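Local coordinates for protein benzoylformate decarboxylase (Mycobacterium smegmatis, PDB 4Q9D) that belongs to the thiamine pyrophosphate-dependent enzyme family, forms a four-chain assembly of multidomain alpha/beta subunits, and holds a magnesium ion in its C-terminal cofactor-binding domain, at residues S52-A57 with G79-S84; G59-Q62 with P67-V70; E188-F193 with G319-R324; L295-A300 with A306-G311. All coordinates share one frame; numbering follows the deposited sequence.

Interaction 1: residues S52-A57 with G79-S84; sequences SALAMA and GNAMGS
The backbones of 52-57 and 79-84 come closest at A55 and S84, whose CA atoms are 5.4 Å apart. This is helix-helix packing within the alpha/beta fold of the N-terminal TPP-binding domain. Segment 52-57 belongs to the continuous helix 50-64, whereas 79-84 spans the break between helix 74-80 and helix 82-90. A81 lies at that break, and M82 N bonds back to G79 O in a short i-to-i+3 turn.

L54 carries most of the contact. With CG anti to the backbone N (chi1 -166°), its isobutyl group extends toward the break and its two methyl branches take separate partners. L54 CD1 packs on A81 CB at 3.7 Å. L54 CD2 instead reaches the following helix, lying 3.5 Å from S84 O and 3.8 Å from S84 CB. The leucine thus bridges the break residue and the first turn of helix 82-90, and beyond it L95 and I97 of strand 95-101 continue the apolar layer into the sheet.

Every touching residue is buried, so the serine hydroxyl needs a partner inside the protein. S84 OG is hydrogen-bonded to A51 O, one turn before A55 on helix 50-64, which adds a polar tie to the helix pair just beside the segments. N80 ND2 with E50 OE1 adds another. N80 and M82, flanking A81, pack against G83 and G79 of the second subunit. A55 adds its methyl, A55 CB lying 3.7 Å from S84 OG.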
loop_
_atom_site.group_PDB
_atom_site.type_symbol
_atom_site.label_atom_id
_atom_site.label_comp_id
_atom_site.label_asym_id
_atom_site.label_seq_id
_atom_site.Cartn_x
_atom_site.Cartn_y
_atom_site.Cartn_z
ATOM N N SER B 52 17.027 5.533 17.734
ATOM C CA SER B 52 17.109 5.782 19.171
ATOM C C SER B 52 15.948 6.647 19.666
ATOM O O SER B 52 15.375 6.371 20.702
ATOM C CB SER B 52 18.427 6.484 19.515
ATOM O OG SER B 52 19.455 5.528 19.668
ATOM N N ALA B 53 15.611 7.702 18.928
ATOM C CA ALA B 53 14.508 8.561 19.334
ATOM C C ALA B 53 13.220 7.757 19.526
ATOM O O ALA B 53 12.512 7.909 20.510
ATOM C CB ALA B 53 14.291 9.668 18.284
ATOM N N LEU B 54 12.888 6.911 18.561
ATOM C CA LEU B 54 11.605 6.245 18.640
ATOM C C LEU B 54 11.617 5.137 19.720
ATOM O O LEU B 54 10.651 5.000 20.463
ATOM C CB LEU B 54 11.194 5.721 17.259
ATOM C CG LEU B 54 9.733 5.286 17.075
ATOM C CD1 LEU B 54 9.384 5.299 15.596
ATOM C CD2 LEU B 54 9.546 3.834 17.653
ATOM N N ALA B 55 12.721 4.389 19.837
ATOM C CA ALA B 55 12.830 3.338 20.864
ATOM C C ALA B 55 12.860 3.964 22.256
ATOM O O ALA B 55 12.344 3.397 23.200
ATOM C CB ALA B 55 14.092 2.457 20.627
ATOM N N MET B 56 13.448 5.156 22.368
ATOM C CA MET B 56 13.463 5.898 23.628
ATOM C C MET B 56 12.029 6.282 24.008
ATOM O O MET B 56 11.620 6.140 25.163
ATOM C CB MET B 56 14.319 7.163 23.468
ATOM C CG MET B 56 14.869 7.755 24.743
ATOM S SD MET B 56 15.943 9.167 24.364
ATOM C CE MET B 56 17.260 8.308 23.482
ATOM N N ALA B 57 11.257 6.749 23.027
ATOM C CA ALA B 57 9.872 7.132 23.280
ATOM C C ALA B 57 9.102 5.913 23.703
ATOM O O ALA B 57 8.243 5.994 24.581
ATOM C CB ALA B 57 9.223 7.757 22.015
ATOM N N GLY B 79 12.399 7.133 7.913
ATOM C CA GLY B 79 12.963 5.876 7.468
ATOM C C GLY B 79 13.938 5.305 8.483
ATOM O O GLY B 79 13.908 4.115 8.745
ATOM N N ASN B 80 14.793 6.159 9.058
ATOM C CA ASN B 80 15.770 5.718 10.052
ATOM C C ASN B 80 15.130 5.070 11.274
ATOM O O ASN B 80 15.765 4.271 11.950
ATOM C CB ASN B 80 16.630 6.905 10.509
ATOM C CG ASN B 80 17.736 7.243 9.524
ATOM O OD1 ASN B 80 18.029 6.486 8.566
ATOM N ND2 ASN B 80 18.369 8.382 9.755
ATOM N N ALA B 81 13.880 5.441 11.559
ATOM C CA ALA B 81 13.134 4.946 12.730
ATOM C C ALA B 81 12.286 3.695 12.475
ATOM O O ALA B 81 11.648 3.208 13.403
ATOM C CB ALA B 81 12.225 6.085 13.322
ATOM N N MET B 82 12.229 3.208 11.226
ATOM C CA MET B 82 11.269 2.142 10.886
ATOM C C MET B 82 11.544 0.851 11.633
ATOM O O MET B 82 10.622 0.088 11.858
ATOM C CB MET B 82 11.242 1.823 9.374
ATOM C CG MET B 82 10.780 2.966 8.495
ATOM S SD MET B 82 9.016 3.031 8.582
ATOM C CE MET B 82 8.551 1.358 7.938
ATOM N N GLY B 83 12.805 0.580 11.977
ATOM C CA GLY B 83 13.126 -0.640 12.720
ATOM C C GLY B 83 12.567 -0.571 14.133
ATOM O O GLY B 83 11.955 -1.512 14.644
ATOM N N SER B 84 12.798 0.545 14.803
ATOM C CA SER B 84 12.222 0.747 16.139
ATOM C C SER B 84 10.695 0.802 16.060
ATOM O O SER B 84 9.998 0.391 16.985
ATOM C CB SER B 84 12.750 2.052 16.758
ATOM O OG SER B 84 14.142 1.997 16.933
#

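Interaction 2: residues G59-Q62 with P67-V70; sequences GFAQ and PALV
The F60 ring, the flat group of this contact, meets the A68 methyl obliquely, with F60 CD2 4.2 Å from A68 CB. F60 has CG anti to its own nitrogen (chi1 -173°), which swings the phenyl group off helix 50-64 toward the start of strand 68-72. The ring also meets that of F24, the planes being at about 60°, and it packs on L417 and A421 of helix 408-421. It therefore sits where the helix, the sheet and a neighbouring helix of the chain come together.

Beside it on the helix, A61 directs its CB at the same methyl, and the two carbons, A61 CB and A68 CB, are 4.1 Å apart. A68 CB is thus shared by two consecutive helix residues. The backbones are nearest one residue earlier in the strand segment, where the CA atoms of A61 and P67 are 5.3 Å apart. P67 turns its ring the other way, onto Y146 and M150 of helix 138-150. L95 of the adjacent strand touches both alanines and extends the small apolar cluster.

After a short turn the helix leads into the strand, completing a beta-alpha-beta crossover from strand 43-46 that passes over strand 22-25. Because the touching groups are two methyls and a phenyl ring, the contact rests on van der Waals packing and probably on the partial exclusion of water. Directional bonding is left to the sheet, where the A68 backbone is hydrogen-bonded to I96.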
loop_
_atom_site.group_PDB
_atom_site.type_symbol
_atom_site.label_atom_id
_atom_site.label_comp_id
_atom_site.label_asym_id
_atom_site.label_seq_id
_atom_site.Cartn_x
_atom_site.Cartn_y
_atom_site.Cartn_z
ATOM N N GLY B 59 10.249 3.218 25.310
ATOM C CA GLY B 59 10.546 2.960 26.718
ATOM C C GLY B 59 9.882 3.955 27.669
ATOM O O GLY B 59 9.373 3.573 28.727
ATOM N N PHE B 60 9.863 5.230 27.273
ATOM C CA PHE B 60 9.205 6.278 28.045
ATOM C C PHE B 60 7.732 5.993 28.219
ATOM O O PHE B 60 7.200 6.038 29.350
ATOM C CB PHE B 60 9.398 7.650 27.359
ATOM C CG PHE B 60 8.893 8.851 28.182
ATOM C CD1 PHE B 60 9.694 9.426 29.174
ATOM C CD2 PHE B 60 7.643 9.429 27.925
ATOM C CE1 PHE B 60 9.254 10.548 29.901
ATOM C CE2 PHE B 60 7.193 10.564 28.639
ATOM C CZ PHE B 60 7.996 11.116 29.625
ATOM N N ALA B 61 7.058 5.716 27.103
ATOM C CA ALA B 61 5.632 5.404 27.124
ATOM C C ALA B 61 5.327 4.154 27.958
ATOM O O ALA B 61 4.323 4.078 28.690
ATOM C CB ALA B 61 5.118 5.221 25.673
ATOM N N GLN B 62 6.182 3.143 27.847
ATOM C CA GLN B 62 5.912 1.922 28.597
ATOM C C GLN B 62 6.071 2.138 30.102
ATOM O O GLN B 62 5.281 1.636 30.873
ATOM C CB GLN B 62 6.807 0.798 28.136
ATOM C CG GLN B 62 6.401 0.241 26.779
ATOM C CD GLN B 62 6.990 -1.114 26.515
ATOM O OE1 GLN B 62 6.749 -2.071 27.273
ATOM N NE2 GLN B 62 7.750 -1.230 25.411
ATOM N N PRO B 67 0.880 7.697 26.493
ATOM C CA PRO B 67 1.378 7.846 25.113
ATOM C C PRO B 67 2.519 8.840 25.058
ATOM O O PRO B 67 2.675 9.643 25.968
ATOM C CB PRO B 67 0.146 8.349 24.336
ATOM C CG PRO B 67 -0.717 9.014 25.365
ATOM C CD PRO B 67 -0.467 8.263 26.676
ATOM N N ALA B 68 3.337 8.755 24.021
ATOM C CA ALA B 68 4.465 9.685 23.852
ATOM C C ALA B 68 4.535 10.129 22.398
ATOM O O ALA B 68 4.116 9.404 21.494
ATOM C CB ALA B 68 5.782 9.030 24.237
ATOM N N LEU B 69 5.110 11.305 22.196
ATOM C CA LEU B 69 5.143 11.955 20.909
ATOM C C LEU B 69 6.556 11.886 20.351
ATOM O O LEU B 69 7.519 12.134 21.046
ATOM C CB LEU B 69 4.706 13.402 21.117
ATOM C CG LEU B 69 4.471 14.398 20.014
ATOM C CD1 LEU B 69 3.485 13.857 18.994
ATOM C CD2 LEU B 69 3.922 15.655 20.712
ATOM N N VAL B 70 6.671 11.508 19.093
ATOM C CA VAL B 70 7.959 11.434 18.451
ATOM C C VAL B 70 7.925 12.392 17.259
ATOM O O VAL B 70 6.872 12.543 16.620
ATOM C CB VAL B 70 8.209 9.996 18.006
ATOM C CG1 VAL B 70 9.545 9.879 17.316
ATOM C CG2 VAL B 70 8.156 9.058 19.245
#

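Interaction 3: residues E188-F193 with G319-R324; sequences ERLAQF and GIALSR
Helices 187-199 and 318-328 meet in the central domain, their segments nearest at L190 and A321, where the CA atoms are 7.6 Å apart. L190 fills that gap. Its CG is anti to the backbone N (chi1 -173°), which carries both methyls across to the other helix. L190 CD2 is wedged against the base of R324, 3.4 Å from its CG and 3.6 Å from its CB. The other branch reaches less closely: L190 CD1 lies 4.4 Å from A321 CB.

R324 offers only its aliphatic root to the leucine, and the two side chains cross obliquely. A bend at chi2 (65°) turns the rest of the chain away from a straight course. At its exposed end, the guanidinium forms a salt bridge from NH1 to E327 OE1 on the next turn of its own helix.

Underneath, P185 touches both L190 and A321, while L314 supports L190 and I298 supports A321, so the helix pair rests on one side of the central-domain sheet. Elsewhere on helix 187-199, one face of the R189 guanidinium meets F193 CE1, offset from the centre of the group, and R189 bonds through NH2 to S178 OG of the third subunit.

The contact therefore grades from an apolar base, of leucine and alanine buried against the strands, to a charged, solvent-facing edge. There the methylenes of the arginine cover the leucine while its charge is kept at the surface and paired within the same helix.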
loop_
_atom_site.group_PDB
_atom_site.type_symbol
_atom_site.label_atom_id
_atom_site.label_comp_id
_atom_site.label_asym_id
_atom_site.label_seq_id
_atom_site.Cartn_x
_atom_site.Cartn_y
_atom_site.Cartn_z
ATOM N N GLU B 188 -20.889 -13.305 28.786
ATOM C CA GLU B 188 -21.417 -14.634 28.544
ATOM C C GLU B 188 -20.348 -15.582 28.000
ATOM O O GLU B 188 -20.347 -16.785 28.305
ATOM C CB GLU B 188 -22.609 -14.530 27.595
ATOM C CG GLU B 188 -22.860 -15.748 26.749
ATOM C CD GLU B 188 -23.989 -15.515 25.745
ATOM O OE1 GLU B 188 -23.856 -15.977 24.584
ATOM O OE2 GLU B 188 -24.998 -14.860 26.121
ATOM N N ARG B 189 -19.414 -15.052 27.214
ATOM C CA ARG B 189 -18.345 -15.892 26.694
ATOM C C ARG B 189 -17.321 -16.135 27.806
ATOM O O ARG B 189 -16.779 -17.226 27.920
ATOM C CB ARG B 189 -17.690 -15.275 25.441
ATOM C CG ARG B 189 -16.591 -16.131 24.744
ATOM C CD ARG B 189 -16.293 -15.616 23.304
ATOM N NE ARG B 189 -15.322 -16.460 22.603
ATOM C CZ ARG B 189 -15.597 -17.648 22.084
ATOM N NH1 ARG B 189 -16.829 -18.156 22.170
ATOM N NH2 ARG B 189 -14.635 -18.346 21.488
ATOM N N LEU B 190 -17.040 -15.112 28.609
ATOM C CA LEU B 190 -16.088 -15.266 29.693
ATOM C C LEU B 190 -16.613 -16.316 30.689
ATOM O O LEU B 190 -15.846 -17.142 31.160
ATOM C CB LEU B 190 -15.838 -13.949 30.406
ATOM C CG LEU B 190 -14.724 -13.988 31.467
ATOM C CD1 LEU B 190 -13.348 -14.135 30.808
ATOM C CD2 LEU B 190 -14.752 -12.717 32.307
ATOM N N ALA B 191 -17.923 -16.293 30.972
ATOM C CA ALA B 191 -18.547 -17.297 31.846
ATOM C C ALA B 191 -18.426 -18.688 31.226
ATOM O O ALA B 191 -18.182 -19.661 31.928
ATOM C CB ALA B 191 -20.034 -16.955 32.164
ATOM N N GLN B 192 -18.575 -18.789 29.907
ATOM C CA GLN B 192 -18.358 -20.079 29.264
ATOM C C GLN B 192 -16.933 -20.570 29.495
ATOM O O GLN B 192 -16.733 -21.759 29.723
ATOM C CB GLN B 192 -18.643 -20.029 27.755
ATOM C CG GLN B 192 -20.124 -20.046 27.386
ATOM C CD GLN B 192 -20.417 -19.588 25.943
ATOM O OE1 GLN B 192 -19.506 -19.345 25.134
ATOM N NE2 GLN B 192 -21.708 -19.449 25.630
ATOM N N PHE B 193 -15.949 -19.667 29.385
ATOM C CA PHE B 193 -14.545 -20.035 29.581
ATOM C C PHE B 193 -14.313 -20.526 31.022
ATOM O O PHE B 193 -13.579 -21.491 31.262
ATOM C CB PHE B 193 -13.591 -18.861 29.259
ATOM C CG PHE B 193 -13.275 -18.680 27.760
ATOM C CD1 PHE B 193 -14.137 -19.151 26.773
ATOM C CD2 PHE B 193 -12.098 -18.031 27.357
ATOM C CE1 PHE B 193 -13.847 -18.977 25.399
ATOM C CE2 PHE B 193 -11.785 -17.843 25.977
ATOM C CZ PHE B 193 -12.661 -18.311 24.997
ATOM N N GLY B 319 -6.594 -7.509 32.292
ATOM C CA GLY B 319 -6.813 -7.139 33.681
ATOM C C GLY B 319 -8.257 -7.349 34.101
ATOM O O GLY B 319 -8.535 -7.953 35.140
ATOM N N ILE B 320 -9.193 -6.856 33.295
ATOM C CA ILE B 320 -10.605 -7.086 33.570
ATOM C C ILE B 320 -10.913 -8.580 33.529
ATOM O O ILE B 320 -11.642 -9.102 34.362
ATOM C CB ILE B 320 -11.494 -6.349 32.539
ATOM C CG1 ILE B 320 -11.299 -4.845 32.685
ATOM C CG2 ILE B 320 -12.964 -6.711 32.735
ATOM C CD1 ILE B 320 -12.084 -4.036 31.664
ATOM N N ALA B 321 -10.381 -9.275 32.528
ATOM C CA ALA B 321 -10.650 -10.696 32.398
ATOM C C ALA B 321 -10.207 -11.469 33.635
ATOM O O ALA B 321 -10.945 -12.321 34.099
ATOM C CB ALA B 321 -9.994 -11.291 31.119
ATOM N N LEU B 322 -9.010 -11.167 34.151
ATOM C CA LEU B 322 -8.430 -11.918 35.275
ATOM C C LEU B 322 -9.217 -11.714 36.579
ATOM O O LEU B 322 -9.558 -12.682 37.240
ATOM C CB LEU B 322 -6.945 -11.580 35.490
ATOM C CG LEU B 322 -5.938 -12.189 34.496
ATOM C CD1 LEU B 322 -4.632 -11.363 34.492
ATOM C CD2 LEU B 322 -5.674 -13.674 34.806
ATOM N N SER B 323 -9.519 -10.463 36.917
ATOM C CA SER B 323 -10.346 -10.136 38.079
ATOM C C SER B 323 -11.678 -10.846 38.012
ATOM O O SER B 323 -12.145 -11.402 38.996
ATOM C CB SER B 323 -10.622 -8.633 38.155
ATOM O OG SER B 323 -9.400 -7.946 38.273
ATOM N N ARG B 324 -12.297 -10.810 36.841
ATOM C CA ARG B 324 -13.600 -11.420 36.678
ATOM C C ARG B 324 -13.548 -12.960 36.749
ATOM O O ARG B 324 -14.398 -13.595 37.361
ATOM C CB ARG B 324 -14.244 -10.919 35.380
ATOM C CG ARG B 324 -15.685 -11.305 35.225
ATOM C CD ARG B 324 -16.593 -10.669 36.286
ATOM N NE ARG B 324 -17.799 -11.479 36.475
ATOM C CZ ARG B 324 -18.480 -11.546 37.611
ATOM N NH1 ARG B 324 -18.075 -10.834 38.655
ATOM N NH2 ARG B 324 -19.564 -12.319 37.708
#

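Interaction 4: residues L295-A300 with A306-G311; sequences LLQITA and AVAPVG
Strand 294-299 is packed here by the turn that leads from helix 302-307 to the next strand, with L295 and Q297 facing A308, V310 and G311. The contact is buried and lies inside a single beta-alpha-beta unit of the central domain, part apolar and part water-bridged.

Q297 supplies the polar part. An extended side chain, with CG anti to the backbone N (chi1 179°), carries its amide over the turn, where Q297 OE1 lies 3.3 Å from A308 CB. Q297 OE1 also accepts from a water at 2.8 Å, and the same water donates to V310 O at 3.0 Å, so two acceptors that could not bond each other are joined. NE2 of the amide is bonded to R304 O. Both ends of the amide are engaged, which should hold its rotation between the helix and the turn.

Toward the start of the strand the backbones close up, and the CA atoms of L295 and G311 are 4.7 Å apart. G311 CA comes within 3.4 Å of L295 O, and L295 CD2 packs on G311 CA at 4.0 Å. The backbone angles of G311 (phi 105°) leave no room for a beta carbon beside the preceding carbonyl, and the bare glycine lets the leucine methyl sit against the backbone.

The turn also meets other chains: A306 O accepts from R177 NH2 of the third subunit, and V307 and P309 pack on V109 of the second. Backbone bonds from L295 and Q297 to D312 then set strand 312-315 parallel beside strand 294-299, the beta-alpha-beta crossover of a Rossmann-like sheet.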
loop_
_atom_site.group_PDB
_atom_site.type_symbol
_atom_site.label_atom_id
_atom_site.label_comp_id
_atom_site.label_asym_id
_atom_site.label_seq_id
_atom_site.Cartn_x
_atom_site.Cartn_y
_atom_site.Cartn_z
ATOM N N LEU B 295 -7.213 -25.652 24.520
ATOM C CA LEU B 295 -6.649 -24.309 24.773
ATOM C C LEU B 295 -7.687 -23.172 24.731
ATOM O O LEU B 295 -8.571 -23.152 23.877
ATOM C CB LEU B 295 -5.484 -24.021 23.820
ATOM C CG LEU B 295 -4.646 -22.735 24.008
ATOM C CD1 LEU B 295 -3.238 -22.951 23.465
ATOM C CD2 LEU B 295 -5.286 -21.536 23.288
ATOM N N LEU B 296 -7.596 -22.266 25.704
ATOM C CA LEU B 296 -8.367 -21.028 25.726
ATOM C C LEU B 296 -7.371 -19.873 25.635
ATOM O O LEU B 296 -6.297 -19.929 26.247
ATOM C CB LEU B 296 -9.144 -20.888 27.051
ATOM C CG LEU B 296 -10.198 -21.972 27.317
ATOM C CD1 LEU B 296 -10.727 -21.839 28.748
ATOM C CD2 LEU B 296 -11.318 -21.853 26.324
ATOM N N GLN B 297 -7.745 -18.819 24.915
ATOM C CA GLN B 297 -6.875 -17.650 24.744
ATOM C C GLN B 297 -7.655 -16.382 25.061
ATOM O O GLN B 297 -8.782 -16.215 24.612
ATOM C CB GLN B 297 -6.328 -17.592 23.322
ATOM C CG GLN B 297 -5.422 -16.377 23.029
ATOM C CD GLN B 297 -5.052 -16.267 21.541
ATOM O OE1 GLN B 297 -5.651 -16.924 20.688
ATOM N NE2 GLN B 297 -4.064 -15.435 21.236
ATOM N N ILE B 298 -7.050 -15.491 25.844
ATOM C CA ILE B 298 -7.683 -14.220 26.177
ATOM C C ILE B 298 -6.661 -13.144 25.854
ATOM O O ILE B 298 -5.555 -13.196 26.351
ATOM C CB ILE B 298 -8.075 -14.137 27.682
ATOM C CG1 ILE B 298 -9.163 -15.173 28.025
ATOM C CG2 ILE B 298 -8.485 -12.744 28.047
ATOM C CD1 ILE B 298 -9.496 -15.219 29.503
ATOM N N THR B 299 -7.029 -12.182 25.012
ATOM C CA THR B 299 -6.086 -11.146 24.598
ATOM C C THR B 299 -6.834 -9.878 24.271
ATOM O O THR B 299 -8.022 -9.917 23.892
ATOM C CB THR B 299 -5.277 -11.577 23.344
ATOM O OG1 THR B 299 -4.454 -10.494 22.908
ATOM C CG2 THR B 299 -6.199 -11.972 22.184
ATOM N N ALA B 300 -6.153 -8.746 24.400
ATOM C CA ALA B 300 -6.779 -7.464 24.044
ATOM C C ALA B 300 -6.543 -7.178 22.563
ATOM O O ALA B 300 -7.067 -6.205 22.018
ATOM C CB ALA B 300 -6.231 -6.330 24.902
ATOM N N ALA B 306 -6.722 -13.849 16.148
ATOM C CA ALA B 306 -7.012 -14.211 14.754
ATOM C C ALA B 306 -5.982 -15.139 14.130
ATOM O O ALA B 306 -6.341 -15.984 13.306
ATOM C CB ALA B 306 -7.153 -12.966 13.883
ATOM N N VAL B 307 -4.703 -14.947 14.477
ATOM C CA VAL B 307 -3.635 -15.754 13.866
ATOM C C VAL B 307 -3.349 -17.074 14.608
ATOM O O VAL B 307 -2.586 -17.878 14.112
ATOM C CB VAL B 307 -2.295 -14.973 13.700
ATOM C CG1 VAL B 307 -2.490 -13.707 12.806
ATOM C CG2 VAL B 307 -1.689 -14.590 15.080
ATOM N N ALA B 308 -3.938 -17.264 15.793
ATOM C CA ALA B 308 -3.671 -18.442 16.613
ATOM C C ALA B 308 -4.042 -19.689 15.818
ATOM O O ALA B 308 -5.108 -19.733 15.229
ATOM C CB ALA B 308 -4.474 -18.376 17.917
ATOM N N PRO B 309 -3.147 -20.701 15.772
ATOM C CA PRO B 309 -3.428 -21.901 14.971
ATOM C C PRO B 309 -4.495 -22.799 15.599
ATOM O O PRO B 309 -5.104 -23.623 14.908
ATOM C CB PRO B 309 -2.071 -22.641 14.950
ATOM C CG PRO B 309 -1.372 -22.198 16.186
ATOM C CD PRO B 309 -1.822 -20.754 16.415
ATOM N N VAL B 310 -4.711 -22.644 16.903
ATOM C CA VAL B 310 -5.601 -23.549 17.632
ATOM C C VAL B 310 -6.257 -22.773 18.752
ATOM O O VAL B 310 -5.782 -21.692 19.108
ATOM C CB VAL B 310 -4.796 -24.698 18.312
ATOM C CG1 VAL B 310 -4.180 -25.607 17.279
ATOM C CG2 VAL B 310 -3.725 -24.124 19.270
ATOM N N GLY B 311 -7.334 -23.335 19.310
ATOM C CA GLY B 311 -7.928 -22.838 20.546
ATOM C C GLY B 311 -9.224 -22.073 20.365
ATOM O O GLY B 311 -9.610 -21.688 19.249
HETATM O O HOH W 1 -7.080 -19.291 20.265
#

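Overall arrangement
From the N terminus, interaction 1 opens first, at helix 50-64. Interaction 2 lies within it and closes first, from the same helix to strand 68-72; interaction 1 closes at the break before helix 82-90. The two touch where A57 packs on V70. Both belong to the N-terminal TPP-binding domain. The chain then enters the central domain, where helix 187-199 opens the wide loop that interaction 3 closes at helix 318-328. Interaction 4 lies within that span as a local return from strand 294-299 to the turn preceding adjoining strand 312-315. It meets interaction 3 through F193 and A321, which pack on strand 294-299. Interactions 1 and 3, centres about 36 Å apart, lie on opposite sides of the chain's centre.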